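Local atomic coordinates of group 3 allergen SMIPP-S Yv6023A04 (Sarcoptes scabiei type hominis, PDB entry 3H7O), a protein that adopts the chymotrypsin-like fold of S1 serine peptidases but is an inactivated paralogue, so the endopeptidase activity general to its family is probably lost. Residues A[51-56]-A[91-96]; A[15-20]-A[36-41]; A[43-48]-A[74-79]. The protein carries 3 engineered substitutions. All coordinates share one frame; numbering follows the deposited sequence.

How the contacts relate
Contacts 1 and 2 lie inside one closed six-stranded barrel of the chymotrypsin-like fold; contact 3 packs a short helix and turn against one of its strands. The centres of contacts 1 and 2 are about 6 Å apart, and the centre of contact 3 is about 9 Å from both. L93 N to V38 O and R18 N to V54 O, each 2.8 Å, are probable hydrogen bonds between neighbouring strands, while V45 CG2 sits 3.7 Å from A91 CB. The helix carries H43 of the family's TAAHC signature, its backbone N hydrogen-bonded to D89. The H43 side chain touches A183, which by its sequence surroundings probably takes the position of the nucleophilic serine of active relatives.

Contact 1 of 3, residues A[51-56]-A[91-96]; sequences ETIVIQ and AILELS
I55 lays its CD1 methyl over the CD1 methyl of L93, 3.5 Å away, the closest contact between residues 51-56 and 91-96. Strands 54-57 and 91-95 belong to a closed antiparallel beta barrel of the chymotrypsin-like fold. Strand 68-78 runs between them in the sheet order, so no backbone bond joins the two segments and they meet only through side chains that turn into the barrel. The facing backbones stay well apart, with the CA atoms of I53 and L93 separated by 9.0 Å, a gap that branched aliphatic residues are long enough to span.

L93 takes the middle place. Its chi2 of 179° extends CD1 away from the strand, and this one methyl serves two isoleucines, since CG2 of I53 also approaches it, at 4.1 Å. Both isoleucines meet the leucine obliquely. In I55 a chi2 of -61° bends CD1 away from a fully extended course and brings it onto the leucine. Bulky aliphatics suit this place because it is buried and asks for no polar partner. Other strands add to the cluster: V17 touches I53, I55 and L93, while V76 and T40 also pack on L93.

Alternate residues face the other way. V54 points away from strand 91-95, and Q56 NE2 is hydrogen-bonded to the carbonyl oxygens of P66 and L62. Toward the end of strand 91-95 the packing thins, and L95 reaches I55 by a longer contact, its CD2 lying 4.3 Å from I55 CG1.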
ATOM      1  N   GLU A  51     -15.080  -8.918  -8.101  1.00 26.41           N
ATOM      2  CA  GLU A  51     -16.130  -8.089  -8.695  1.00 27.69           C
ATOM      3  C   GLU A  51     -16.730  -7.064  -7.721  1.00 26.49           C
ATOM      4  O   GLU A  51     -17.494  -6.191  -8.129  1.00 26.75           O
ATOM      5  CB  GLU A  51     -17.231  -8.975  -9.298  1.00 28.86           C
ATOM      6  CG  GLU A  51     -16.805  -9.783 -10.538  1.00 34.29           C
ATOM      7  CD  GLU A  51     -15.854 -10.944 -10.232  1.00 40.74           C
ATOM      8  OE1 GLU A  51     -15.871 -11.481  -9.099  1.00 38.16           O
ATOM      9  OE2 GLU A  51     -15.085 -11.327 -11.141  1.00 45.34           O
ATOM     10  N   THR A  52     -16.383  -7.173  -6.440  1.00 26.04           N
ATOM     11  CA  THR A  52     -16.839  -6.210  -5.437  1.00 25.89           C
ATOM     12  C   THR A  52     -15.836  -5.078  -5.216  1.00 27.13           C
ATOM     13  O   THR A  52     -16.177  -4.052  -4.629  1.00 28.51           O
ATOM     14  CB  THR A  52     -17.140  -6.876  -4.069  1.00 25.69           C
ATOM     15  OG1 THR A  52     -15.919  -7.318  -3.459  1.00 23.71           O
ATOM     16  CG2 THR A  52     -18.087  -8.040  -4.233  1.00 23.97           C
ATOM     17  N   ILE A  53     -14.609  -5.265  -5.696  1.00 26.58           N
ATOM     18  CA  ILE A  53     -13.514  -4.333  -5.412  1.00 26.64           C
ATOM     19  C   ILE A  53     -13.528  -3.124  -6.348  1.00 27.00           C
ATOM     20  O   ILE A  53     -13.806  -3.259  -7.537  1.00 26.22           O
ATOM     21  CB  ILE A  53     -12.136  -5.052  -5.461  1.00 27.38           C
ATOM     22  CG1 ILE A  53     -12.152  -6.295  -4.558  1.00 27.99           C
ATOM     23  CG2 ILE A  53     -10.993  -4.090  -5.078  1.00 25.70           C
ATOM     24  CD1 ILE A  53     -10.967  -7.253  -4.751  1.00 27.16           C
ATOM     25  N   VAL A  54     -13.247  -1.942  -5.793  1.00 27.08           N
ATOM     26  CA  VAL A  54     -13.156  -0.704  -6.578  1.00 28.50           C
ATOM     27  C   VAL A  54     -11.808  -0.020  -6.354  1.00 28.04           C
ATOM     28  O   VAL A  54     -11.338   0.105  -5.216  1.00 27.64           O
ATOM     29  CB  VAL A  54     -14.322   0.290  -6.253  1.00 28.77           C
ATOM     30  CG1 VAL A  54     -14.217   1.555  -7.089  1.00 31.00           C
ATOM     31  CG2 VAL A  54     -15.673  -0.366  -6.485  1.00 31.80           C
ATOM     32  N   ILE A  55     -11.193   0.418  -7.449  1.00 27.88           N
ATOM     33  CA  ILE A  55      -9.962   1.198  -7.385  1.00 27.84           C
ATOM     34  C   ILE A  55     -10.288   2.673  -7.588  1.00 28.08           C
ATOM     35  O   ILE A  55     -10.772   3.060  -8.652  1.00 27.16           O
ATOM     36  CB  ILE A  55      -8.932   0.766  -8.474  1.00 27.74           C
ATOM     37  CG1 ILE A  55      -8.625  -0.737  -8.403  1.00 30.38           C
ATOM     38  CG2 ILE A  55      -7.650   1.631  -8.401  1.00 29.10           C
ATOM     39  CD1 ILE A  55      -8.028  -1.209  -7.091  1.00 30.00           C
ATOM     40  N   GLN A  56     -10.017   3.482  -6.567  1.00 27.40           N
ATOM     41  CA  GLN A  56     -10.168   4.929  -6.659  1.00 26.88           C
ATOM     42  C   GLN A  56      -8.793   5.555  -6.874  1.00 27.18           C
ATOM     43  O   GLN A  56      -7.851   5.299  -6.112  1.00 27.46           O
ATOM     44  CB  GLN A  56     -10.842   5.503  -5.405  1.00 26.44           C
ATOM     45  CG  GLN A  56     -11.126   7.015  -5.484  1.00 28.60           C
ATOM     46  CD  GLN A  56     -12.027   7.534  -4.366  1.00 29.76           C
ATOM     47  OE1 GLN A  56     -12.437   6.791  -3.472  1.00 29.63           O
ATOM     48  NE2 GLN A  56     -12.342   8.825  -4.422  1.00 27.73           N
ATOM     49  N   ALA A  91      -0.511  -8.345  -2.699  1.00 26.28           N
ATOM     50  CA  ALA A  91      -1.471  -8.842  -3.679  1.00 26.09           C
ATOM     51  C   ALA A  91      -1.501  -7.961  -4.909  1.00 26.31           C
ATOM     52  O   ALA A  91      -1.300  -6.746  -4.821  1.00 26.80           O
ATOM     53  CB  ALA A  91      -2.866  -8.927  -3.065  1.00 26.04           C
ATOM     54  N   ILE A  92      -1.761  -8.580  -6.055  1.00 26.32           N
ATOM     55  CA  ILE A  92      -1.946  -7.847  -7.300  1.00 26.60           C
ATOM     56  C   ILE A  92      -3.404  -7.943  -7.728  1.00 26.73           C
ATOM     57  O   ILE A  92      -3.972  -9.036  -7.795  1.00 26.33           O
ATOM     58  CB  ILE A  92      -1.006  -8.359  -8.415  1.00 26.87           C
ATOM     59  CG1 ILE A  92       0.455  -8.139  -8.004  1.00 29.14           C
ATOM     60  CG2 ILE A  92      -1.297  -7.636  -9.739  1.00 25.97           C
ATOM     61  CD1 ILE A  92       1.474  -8.877  -8.861  1.00 33.38           C
ATOM     62  N   LEU A  93      -4.011  -6.788  -7.982  1.00 26.71           N
ATOM     63  CA  LEU A  93      -5.371  -6.735  -8.494  1.00 27.14           C
ATOM     64  C   LEU A  93      -5.332  -6.553 -10.004  1.00 26.57           C
ATOM     65  O   LEU A  93      -4.685  -5.632 -10.498  1.00 27.07           O
ATOM     66  CB  LEU A  93      -6.154  -5.592  -7.833  1.00 27.34           C
ATOM     67  CG  LEU A  93      -6.172  -5.539  -6.298  1.00 30.10           C
ATOM     68  CD1 LEU A  93      -6.962  -4.335  -5.811  1.00 26.87           C
ATOM     69  CD2 LEU A  93      -6.725  -6.820  -5.686  1.00 28.94           C
ATOM     70  N   GLU A  94      -6.013  -7.439 -10.727  1.00 26.19           N
ATOM     71  CA  GLU A  94      -6.118  -7.334 -12.184  1.00 27.16           C
ATOM     72  C   GLU A  94      -7.423  -6.667 -12.602  1.00 27.17           C
ATOM     73  O   GLU A  94      -8.477  -6.931 -12.022  1.00 27.78           O
ATOM     74  CB  GLU A  94      -6.002  -8.711 -12.841  1.00 27.44           C
ATOM     75  CG  GLU A  94      -6.094  -8.678 -14.365  1.00 29.82           C
ATOM     76  CD  GLU A  94      -5.899 -10.034 -15.001  1.00 34.61           C
ATOM     77  OE1 GLU A  94      -5.736 -11.031 -14.268  1.00 34.89           O
ATOM     78  OE2 GLU A  94      -5.910 -10.104 -16.247  1.00 37.63           O
ATOM     79  N   LEU A  95      -7.340  -5.810 -13.619  1.00 26.36           N
ATOM     80  CA  LEU A  95      -8.502  -5.109 -14.151  1.00 26.75           C
ATOM     81  C   LEU A  95      -8.921  -5.637 -15.520  1.00 26.95           C
ATOM     82  O   LEU A  95      -8.073  -5.974 -16.351  1.00 28.19           O
ATOM     83  CB  LEU A  95      -8.213  -3.610 -14.232  1.00 26.69           C
ATOM     84  CG  LEU A  95      -7.967  -2.944 -12.883  1.00 29.40           C
ATOM     85  CD1 LEU A  95      -7.093  -1.712 -13.058  1.00 27.99           C
ATOM     86  CD2 LEU A  95      -9.294  -2.614 -12.192  1.00 31.10           C
ATOM     87  N   SER A  96     -10.231  -5.721 -15.744  1.00 26.79           N
ATOM     88  CA  SER A  96     -10.763  -6.097 -17.054  1.00 26.08           C
ATOM     89  C   SER A  96     -10.970  -4.864 -17.934  1.00 26.64           C
ATOM     90  O   SER A  96     -10.936  -4.954 -19.164  1.00 26.44           O
ATOM     91  CB  SER A  96     -12.069  -6.881 -16.909  1.00 26.93           C
ATOM     92  OG  SER A  96     -13.079  -6.085 -16.316  1.00 26.05           O
TER

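Contact 2 of 3, residues A[15-20]-A[36-41]; sequences VAVRTY and WFVLTA
V15 and V38 reach toward each other tip to tip, V15 CG2 meeting V38 CG1 at 3.8 Å inside the closed antiparallel barrel of the chymotrypsin-like fold. Strands 14-19 and 37-40 are not partners in the sheet; strand 26-32 lies between them. Their short segments approach to 8.9 Å between axes and are nearly perpendicular, at 82°, as happens when a strongly coiled sheet brings residues of next-but-one strands face to face.

The tight part consists of four buried residues. V38 sends CG1 anti to its backbone N (chi1 166°), which carries this methyl to the tip of V15. Farther along, V17 lies against the flank of T40, with V17 CG2 4.1 Å from T40 CB. Beta-branched residues fit here: they are comfortable in extended strands and present compact, stiff surfaces across a narrow interior. Threonine has much the same shape as valine, but its hydroxyl needs a partner in this buried place, and T40 OG1 finds one in the carbonyl oxygen of G29 on strand 26-32.

Packing is looser between the two pairs, where V17 CG2 and V38 CG1 come no nearer than 4.4 Å. Outside the barrel the character changes. R18 is partly exposed, and its NE is hydrogen-bonded to Q56 OE1; at the segment ends Y20 is exposed, and the partly exposed W36 meets K228 in a cation-pi contact. Back inside, V17 CG2 also touches the T40 hydroxyl as a plain packing contact, 3.9 Å from OG1.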
ATOM      1  N   VAL A  15      -3.259   4.881  -5.012  1.00 25.92           N
ATOM      2  CA  VAL A  15      -4.694   4.654  -5.169  1.00 26.43           C
ATOM      3  C   VAL A  15      -5.300   4.226  -3.839  1.00 26.02           C
ATOM      4  O   VAL A  15      -4.579   3.867  -2.906  1.00 25.90           O
ATOM      5  CB  VAL A  15      -5.029   3.591  -6.271  1.00 26.86           C
ATOM      6  CG1 VAL A  15      -4.396   3.956  -7.600  1.00 25.62           C
ATOM      7  CG2 VAL A  15      -4.609   2.192  -5.848  1.00 27.03           C
ATOM      8  N   ALA A  16      -6.627   4.293  -3.761  1.00 25.64           N
ATOM      9  CA  ALA A  16      -7.379   3.661  -2.690  1.00 25.68           C
ATOM     10  C   ALA A  16      -8.039   2.400  -3.231  1.00 26.18           C
ATOM     11  O   ALA A  16      -8.659   2.420  -4.308  1.00 27.40           O
ATOM     12  CB  ALA A  16      -8.434   4.617  -2.135  1.00 26.65           C
ATOM     13  N   VAL A  17      -7.896   1.307  -2.484  1.00 24.50           N
ATOM     14  CA  VAL A  17      -8.575   0.055  -2.789  1.00 25.39           C
ATOM     15  C   VAL A  17      -9.794  -0.070  -1.872  1.00 25.80           C
ATOM     16  O   VAL A  17      -9.656  -0.192  -0.652  1.00 26.20           O
ATOM     17  CB  VAL A  17      -7.630  -1.167  -2.624  1.00 25.47           C
ATOM     18  CG1 VAL A  17      -8.382  -2.481  -2.890  1.00 27.71           C
ATOM     19  CG2 VAL A  17      -6.411  -1.036  -3.554  1.00 25.51           C
ATOM     20  N   ARG A  18     -10.982  -0.018  -2.470  1.00 25.89           N
ATOM     21  CA  ARG A  18     -12.237  -0.092  -1.726  1.00 26.91           C
ATOM     22  C   ARG A  18     -12.793  -1.509  -1.725  1.00 26.05           C
ATOM     23  O   ARG A  18     -12.949  -2.126  -2.785  1.00 26.08           O
ATOM     24  CB  ARG A  18     -13.277   0.853  -2.327  1.00 27.11           C
ATOM     25  CG  ARG A  18     -12.845   2.305  -2.427  1.00 32.89           C
ATOM     26  CD  ARG A  18     -14.008   3.178  -2.894  1.00 39.02           C
ATOM     27  NE  ARG A  18     -13.847   4.565  -2.477  1.00 40.80           N
ATOM     28  CZ  ARG A  18     -14.137   5.025  -1.261  1.00 44.41           C
ATOM     29  NH1 ARG A  18     -14.611   4.210  -0.322  1.00 41.52           N
ATOM     30  NH2 ARG A  18     -13.955   6.312  -0.985  1.00 44.02           N
ATOM     31  N   THR A  19     -13.096  -2.015  -0.534  1.00 26.18           N
ATOM     32  CA  THR A  19     -13.722  -3.332  -0.372  1.00 27.02           C
ATOM     33  C   THR A  19     -14.960  -3.218   0.508  1.00 26.94           C
ATOM     34  O   THR A  19     -15.158  -2.198   1.168  1.00 27.53           O
ATOM     35  CB  THR A  19     -12.743  -4.352   0.242  1.00 27.31           C
ATOM     36  OG1 THR A  19     -12.213  -3.828   1.466  1.00 30.03           O
ATOM     37  CG2 THR A  19     -11.597  -4.651  -0.728  1.00 25.71           C
ATOM     38  N   TYR A  20     -15.786  -4.262   0.528  1.00 27.94           N
ATOM     39  CA  TYR A  20     -17.054  -4.230   1.267  1.00 29.17           C
ATOM     40  C   TYR A  20     -17.276  -5.452   2.165  1.00 29.84           C
ATOM     41  O   TYR A  20     -18.287  -6.141   2.025  1.00 29.78           O
ATOM     42  CB  TYR A  20     -18.239  -4.047   0.303  1.00 29.03           C
ATOM     43  CG  TYR A  20     -18.125  -2.822  -0.579  1.00 30.42           C
ATOM     44  CD1 TYR A  20     -18.683  -1.605  -0.190  1.00 30.37           C
ATOM     45  CD2 TYR A  20     -17.450  -2.879  -1.797  1.00 28.06           C
ATOM     46  CE1 TYR A  20     -18.575  -0.477  -0.996  1.00 29.89           C
ATOM     47  CE2 TYR A  20     -17.331  -1.760  -2.604  1.00 30.84           C
ATOM     48  CZ  TYR A  20     -17.898  -0.564  -2.201  1.00 32.68           C
ATOM     49  OH  TYR A  20     -17.777   0.544  -3.002  1.00 34.68           O
ATOM     50  N   TRP A  36      -3.355  -1.931 -16.098  1.00 24.97           N
ATOM     51  CA  TRP A  36      -4.033  -3.204 -15.867  1.00 24.95           C
ATOM     52  C   TRP A  36      -3.902  -3.764 -14.446  1.00 24.95           C
ATOM     53  O   TRP A  36      -4.714  -4.599 -14.042  1.00 24.90           O
ATOM     54  CB  TRP A  36      -3.537  -4.262 -16.859  1.00 24.91           C
ATOM     55  CG  TRP A  36      -3.869  -3.982 -18.298  1.00 26.12           C
ATOM     56  CD1 TRP A  36      -2.983  -3.737 -19.311  1.00 26.04           C
ATOM     57  CD2 TRP A  36      -5.177  -3.937 -18.889  1.00 27.08           C
ATOM     58  NE1 TRP A  36      -3.657  -3.541 -20.493  1.00 24.64           N
ATOM     59  CE2 TRP A  36      -5.003  -3.657 -20.263  1.00 26.72           C
ATOM     60  CE3 TRP A  36      -6.479  -4.105 -18.391  1.00 26.10           C
ATOM     61  CZ2 TRP A  36      -6.083  -3.538 -21.147  1.00 27.60           C
ATOM     62  CZ3 TRP A  36      -7.549  -3.990 -19.267  1.00 26.72           C
ATOM     63  CH2 TRP A  36      -7.344  -3.707 -20.632  1.00 26.84           C
ATOM     64  N   PHE A  37      -2.882  -3.331 -13.704  1.00 25.53           N
ATOM     65  CA  PHE A  37      -2.563  -3.946 -12.412  1.00 25.72           C
ATOM     66  C   PHE A  37      -2.296  -2.957 -11.282  1.00 25.39           C
ATOM     67  O   PHE A  37      -1.624  -1.938 -11.469  1.00 24.26           O
ATOM     68  CB  PHE A  37      -1.363  -4.899 -12.543  1.00 25.37           C
ATOM     69  CG  PHE A  37      -1.587  -6.048 -13.494  1.00 26.57           C
ATOM     70  CD1 PHE A  37      -2.285  -7.184 -13.088  1.00 25.05           C
ATOM     71  CD2 PHE A  37      -1.082  -6.000 -14.791  1.00 24.58           C
ATOM     72  CE1 PHE A  37      -2.487  -8.247 -13.963  1.00 27.05           C
ATOM     73  CE2 PHE A  37      -1.279  -7.058 -15.675  1.00 26.11           C
ATOM     74  CZ  PHE A  37      -1.985  -8.185 -15.260  1.00 27.22           C
ATOM     75  N   VAL A  38      -2.821  -3.283 -10.103  1.00 24.92           N
ATOM     76  CA  VAL A  38      -2.564  -2.518  -8.885  1.00 25.65           C
ATOM     77  C   VAL A  38      -1.981  -3.420  -7.797  1.00 26.65           C
ATOM     78  O   VAL A  38      -2.471  -4.531  -7.577  1.00 27.02           O
ATOM     79  CB  VAL A  38      -3.849  -1.812  -8.363  1.00 24.85           C
ATOM     80  CG1 VAL A  38      -3.665  -1.315  -6.918  1.00 26.49           C
ATOM     81  CG2 VAL A  38      -4.229  -0.650  -9.279  1.00 25.50           C
ATOM     82  N   LEU A  39      -0.942  -2.930  -7.122  1.00 26.90           N
ATOM     83  CA  LEU A  39      -0.301  -3.650  -6.023  1.00 28.15           C
ATOM     84  C   LEU A  39      -0.832  -3.155  -4.680  1.00 28.66           C
ATOM     85  O   LEU A  39      -0.840  -1.951  -4.414  1.00 28.73           O
ATOM     86  CB  LEU A  39       1.223  -3.475  -6.083  1.00 27.61           C
ATOM     87  CG  LEU A  39       2.104  -4.368  -5.196  1.00 28.30           C
ATOM     88  CD1 LEU A  39       2.070  -5.813  -5.671  1.00 27.23           C
ATOM     89  CD2 LEU A  39       3.534  -3.855  -5.186  1.00 28.64           C
ATOM     90  N   THR A  40      -1.267  -4.088  -3.835  1.00 28.92           N
ATOM     91  CA  THR A  40      -1.821  -3.740  -2.526  1.00 28.51           C
ATOM     92  C   THR A  40      -1.408  -4.758  -1.455  1.00 29.05           C
ATOM     93  O   THR A  40      -0.563  -5.626  -1.706  1.00 28.95           O
ATOM     94  CB  THR A  40      -3.376  -3.554  -2.597  1.00 28.94           C
ATOM     95  OG1 THR A  40      -3.863  -2.992  -1.373  1.00 30.58           O
ATOM     96  CG2 THR A  40      -4.101  -4.875  -2.890  1.00 27.63           C
ATOM     97  N   ALA A  41      -1.982  -4.635  -0.262  1.00 28.48           N
ATOM     98  CA  ALA A  41      -1.753  -5.607   0.796  1.00 28.53           C
ATOM     99  C   ALA A  41      -2.742  -6.760   0.640  1.00 27.30           C
ATOM    100  O   ALA A  41      -3.911  -6.540   0.318  1.00 27.80           O
ATOM    101  CB  ALA A  41      -1.897  -4.949   2.161  1.00 29.45           C
TER

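Contact 3 of 3, residues A[43-48]-A[74-79]; sequences HCVFDQ and SHVYLS
V45 and V76 make the aliphatic part of this contact, V45 CG2 reaching V76 CG1 at 3.8 Å. A chi1 of 176° sets that methyl of V76 anti to its backbone N, facing the short helix; being beta-branched, V76 suits an extended strand while offering a methyl to V45. Next to this pair L78, with two methyls to spread, straddles the start of the F46 side chain: CD1 lies 3.8 Å from F46 CB. The F46 ring itself leads away from the strand and meets Y81.

No hydrogen bond joins the two segments; the first is braced by its own. V45 to Q48 form a type I beta turn, closed by Q48 N to V45 O at 3.0 Å. Q48 NE2 also donates to D47 OD1 (2.9 Å, 158°), arriving from well above the carboxylate plane. The turn grows out of the short helix that carries H43 and C44 in the chymotrypsin-like fold, and a disulfide from C44 to C28 ties that helix to strand 26-32.

Strand 68-78 carries a classic beta bulge, two successive residues, S74 and H75, standing opposite the single residue E94. Among flat groups, the H75 ring comes edge-on over Y77, its CD2 3.2 Å above the centre of the phenol ring, whose OH is hydrogen-bonded to E94 OE1.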
ATOM      1  N   HIS A  43      -4.062  -8.784   2.958  1.00 27.03           N
ATOM      2  CA  HIS A  43      -5.091  -8.981   3.987  1.00 28.77           C
ATOM      3  C   HIS A  43      -6.397  -8.215   3.724  1.00 28.67           C
ATOM      4  O   HIS A  43      -7.456  -8.611   4.201  1.00 28.30           O
ATOM      5  CB  HIS A  43      -4.554  -8.788   5.419  1.00 28.62           C
ATOM      6  CG  HIS A  43      -4.281  -7.368   5.803  1.00 29.32           C
ATOM      7  ND1 HIS A  43      -5.278  -6.491   6.177  1.00 31.15           N
ATOM      8  CD2 HIS A  43      -3.118  -6.685   5.922  1.00 30.21           C
ATOM      9  CE1 HIS A  43      -4.741  -5.325   6.488  1.00 29.02           C
ATOM     10  NE2 HIS A  43      -3.432  -5.417   6.346  1.00 31.23           N
ATOM     11  N   CYS A  44      -6.301  -7.145   2.936  1.00 29.64           N
ATOM     12  CA  CYS A  44      -7.458  -6.347   2.528  1.00 31.23           C
ATOM     13  C   CYS A  44      -8.347  -7.054   1.497  1.00 29.86           C
ATOM     14  O   CYS A  44      -9.559  -6.817   1.450  1.00 30.20           O
ATOM     15  CB  CYS A  44      -6.996  -5.003   1.947  1.00 32.78           C
ATOM     16  SG  CYS A  44      -5.908  -4.009   3.012  1.00 38.67           S
ATOM     17  N   VAL A  45      -7.751  -7.924   0.681  1.00 28.22           N
ATOM     18  CA  VAL A  45      -8.430  -8.439  -0.515  1.00 27.20           C
ATOM     19  C   VAL A  45      -8.476  -9.965  -0.676  1.00 27.96           C
ATOM     20  O   VAL A  45      -9.242 -10.472  -1.498  1.00 27.88           O
ATOM     21  CB  VAL A  45      -7.846  -7.806  -1.825  1.00 27.27           C
ATOM     22  CG1 VAL A  45      -8.033  -6.292  -1.828  1.00 24.74           C
ATOM     23  CG2 VAL A  45      -6.366  -8.173  -2.013  1.00 25.74           C
ATOM     24  N   PHE A  46      -7.677 -10.692   0.104  1.00 28.50           N
ATOM     25  CA  PHE A  46      -7.497 -12.137  -0.107  1.00 28.89           C
ATOM     26  C   PHE A  46      -8.795 -12.948  -0.106  1.00 28.40           C
ATOM     27  O   PHE A  46      -8.895 -13.953  -0.809  1.00 28.26           O
ATOM     28  CB  PHE A  46      -6.485 -12.725   0.888  1.00 29.46           C
ATOM     29  CG  PHE A  46      -7.056 -13.017   2.246  1.00 29.08           C
ATOM     30  CD1 PHE A  46      -7.362 -14.323   2.617  1.00 29.90           C
ATOM     31  CD2 PHE A  46      -7.278 -11.988   3.159  1.00 29.35           C
ATOM     32  CE1 PHE A  46      -7.889 -14.603   3.876  1.00 30.19           C
ATOM     33  CE2 PHE A  46      -7.806 -12.254   4.419  1.00 30.26           C
ATOM     34  CZ  PHE A  46      -8.113 -13.562   4.778  1.00 29.17           C
ATOM     35  N   ASP A  47      -9.776 -12.503   0.677  1.00 28.55           N
ATOM     36  CA  ASP A  47     -11.052 -13.208   0.822  1.00 28.68           C
ATOM     37  C   ASP A  47     -12.236 -12.422   0.250  1.00 28.17           C
ATOM     38  O   ASP A  47     -13.391 -12.705   0.574  1.00 28.91           O
ATOM     39  CB  ASP A  47     -11.304 -13.526   2.301  1.00 29.64           C
ATOM     40  CG  ASP A  47     -11.312 -12.274   3.183  1.00 32.12           C
ATOM     41  OD1 ASP A  47     -11.043 -11.159   2.676  1.00 31.92           O
ATOM     42  OD2 ASP A  47     -11.584 -12.408   4.395  1.00 35.75           O
ATOM     43  N   GLN A  48     -11.943 -11.436  -0.593  1.00 28.02           N
ATOM     44  CA  GLN A  48     -12.980 -10.588  -1.181  1.00 26.81           C
ATOM     45  C   GLN A  48     -13.190 -10.929  -2.647  1.00 26.01           C
ATOM     46  O   GLN A  48     -12.227 -11.044  -3.401  1.00 26.60           O
ATOM     47  CB  GLN A  48     -12.604  -9.109  -1.038  1.00 26.85           C
ATOM     48  CG  GLN A  48     -12.418  -8.646   0.413  1.00 25.52           C
ATOM     49  CD  GLN A  48     -13.645  -8.898   1.261  1.00 28.24           C
ATOM     50  OE1 GLN A  48     -14.751  -8.466   0.923  1.00 28.62           O
ATOM     51  NE2 GLN A  48     -13.461  -9.607   2.370  1.00 25.96           N
ATOM     52  N   SER A  74     -11.039  -7.996 -11.870  1.00 26.46           N
ATOM     53  CA  SER A  74     -11.395  -9.328 -12.361  1.00 26.70           C
ATOM     54  C   SER A  74     -10.708 -10.478 -11.619  1.00 26.64           C
ATOM     55  O   SER A  74     -11.233 -11.590 -11.576  1.00 25.65           O
ATOM     56  CB  SER A  74     -11.101  -9.436 -13.860  1.00 27.47           C
ATOM     57  OG  SER A  74      -9.735  -9.158 -14.126  1.00 28.03           O
ATOM     58  N   HIS A  75      -9.534 -10.217 -11.049  1.00 27.42           N
ATOM     59  CA  HIS A  75      -8.769 -11.258 -10.357  1.00 27.39           C
ATOM     60  C   HIS A  75      -7.877 -10.683  -9.263  1.00 27.35           C
ATOM     61  O   HIS A  75      -7.413  -9.546  -9.364  1.00 26.37           O
ATOM     62  CB  HIS A  75      -7.917 -12.054 -11.354  1.00 28.26           C
ATOM     63  CG  HIS A  75      -7.430 -13.369 -10.824  1.00 31.48           C
ATOM     64  ND1 HIS A  75      -8.190 -14.519 -10.874  1.00 33.81           N
ATOM     65  CD2 HIS A  75      -6.259 -13.720 -10.241  1.00 32.74           C
ATOM     66  CE1 HIS A  75      -7.510 -15.519 -10.340  1.00 33.43           C
ATOM     67  NE2 HIS A  75      -6.336 -15.061  -9.948  1.00 34.50           N
ATOM     68  N   VAL A  76      -7.654 -11.487  -8.225  1.00 26.91           N
ATOM     69  CA  VAL A  76      -6.746 -11.163  -7.131  1.00 27.44           C
ATOM     70  C   VAL A  76      -5.632 -12.210  -7.126  1.00 27.62           C
ATOM     71  O   VAL A  76      -5.901 -13.408  -6.988  1.00 27.76           O
ATOM     72  CB  VAL A  76      -7.480 -11.162  -5.760  1.00 27.43           C
ATOM     73  CG1 VAL A  76      -6.500 -10.920  -4.615  1.00 28.59           C
ATOM     74  CG2 VAL A  76      -8.589 -10.118  -5.741  1.00 28.84           C
ATOM     75  N   TYR A  77      -4.391 -11.759  -7.298  1.00 27.30           N
ATOM     76  CA  TYR A  77      -3.235 -12.659  -7.287  1.00 27.82           C
ATOM     77  C   TYR A  77      -2.522 -12.591  -5.949  1.00 27.67           C
ATOM     78  O   TYR A  77      -2.121 -11.512  -5.510  1.00 26.96           O
ATOM     79  CB  TYR A  77      -2.247 -12.313  -8.407  1.00 28.53           C
ATOM     80  CG  TYR A  77      -2.765 -12.567  -9.803  1.00 30.17           C
ATOM     81  CD1 TYR A  77      -2.670 -13.834 -10.387  1.00 30.77           C
ATOM     82  CD2 TYR A  77      -3.342 -11.540 -10.546  1.00 32.20           C
ATOM     83  CE1 TYR A  77      -3.145 -14.071 -11.679  1.00 33.08           C
ATOM     84  CE2 TYR A  77      -3.822 -11.765 -11.833  1.00 33.79           C
ATOM     85  CZ  TYR A  77      -3.721 -13.029 -12.393  1.00 34.63           C
ATOM     86  OH  TYR A  77      -4.194 -13.244 -13.667  1.00 34.38           O
ATOM     87  N   LEU A  78      -2.353 -13.750  -5.321  1.00 28.60           N
ATOM     88  CA  LEU A  78      -1.661 -13.863  -4.039  1.00 30.04           C
ATOM     89  C   LEU A  78      -0.380 -14.686  -4.190  1.00 31.97           C
ATOM     90  O   LEU A  78      -0.247 -15.480  -5.125  1.00 30.98           O
ATOM     91  CB  LEU A  78      -2.581 -14.503  -2.987  1.00 30.06           C
ATOM     92  CG  LEU A  78      -3.960 -13.873  -2.736  1.00 30.16           C
ATOM     93  CD1 LEU A  78      -4.827 -14.791  -1.884  1.00 31.28           C
ATOM     94  CD2 LEU A  78      -3.853 -12.488  -2.099  1.00 29.73           C
ATOM     95  N   SER A  79       0.565 -14.480  -3.274  1.00 32.83           N
ATOM     96  CA  SER A  79       1.812 -15.242  -3.265  1.00 33.93           C
ATOM     97  C   SER A  79       2.015 -15.913  -1.908  1.00 33.95           C
ATOM     98  O   SER A  79       2.764 -15.414  -1.063  1.00 32.66           O
ATOM     99  CB  SER A  79       3.005 -14.343  -3.612  1.00 33.97           C
ATOM    100  OG  SER A  79       4.211 -15.090  -3.646  1.00 36.91           O
TER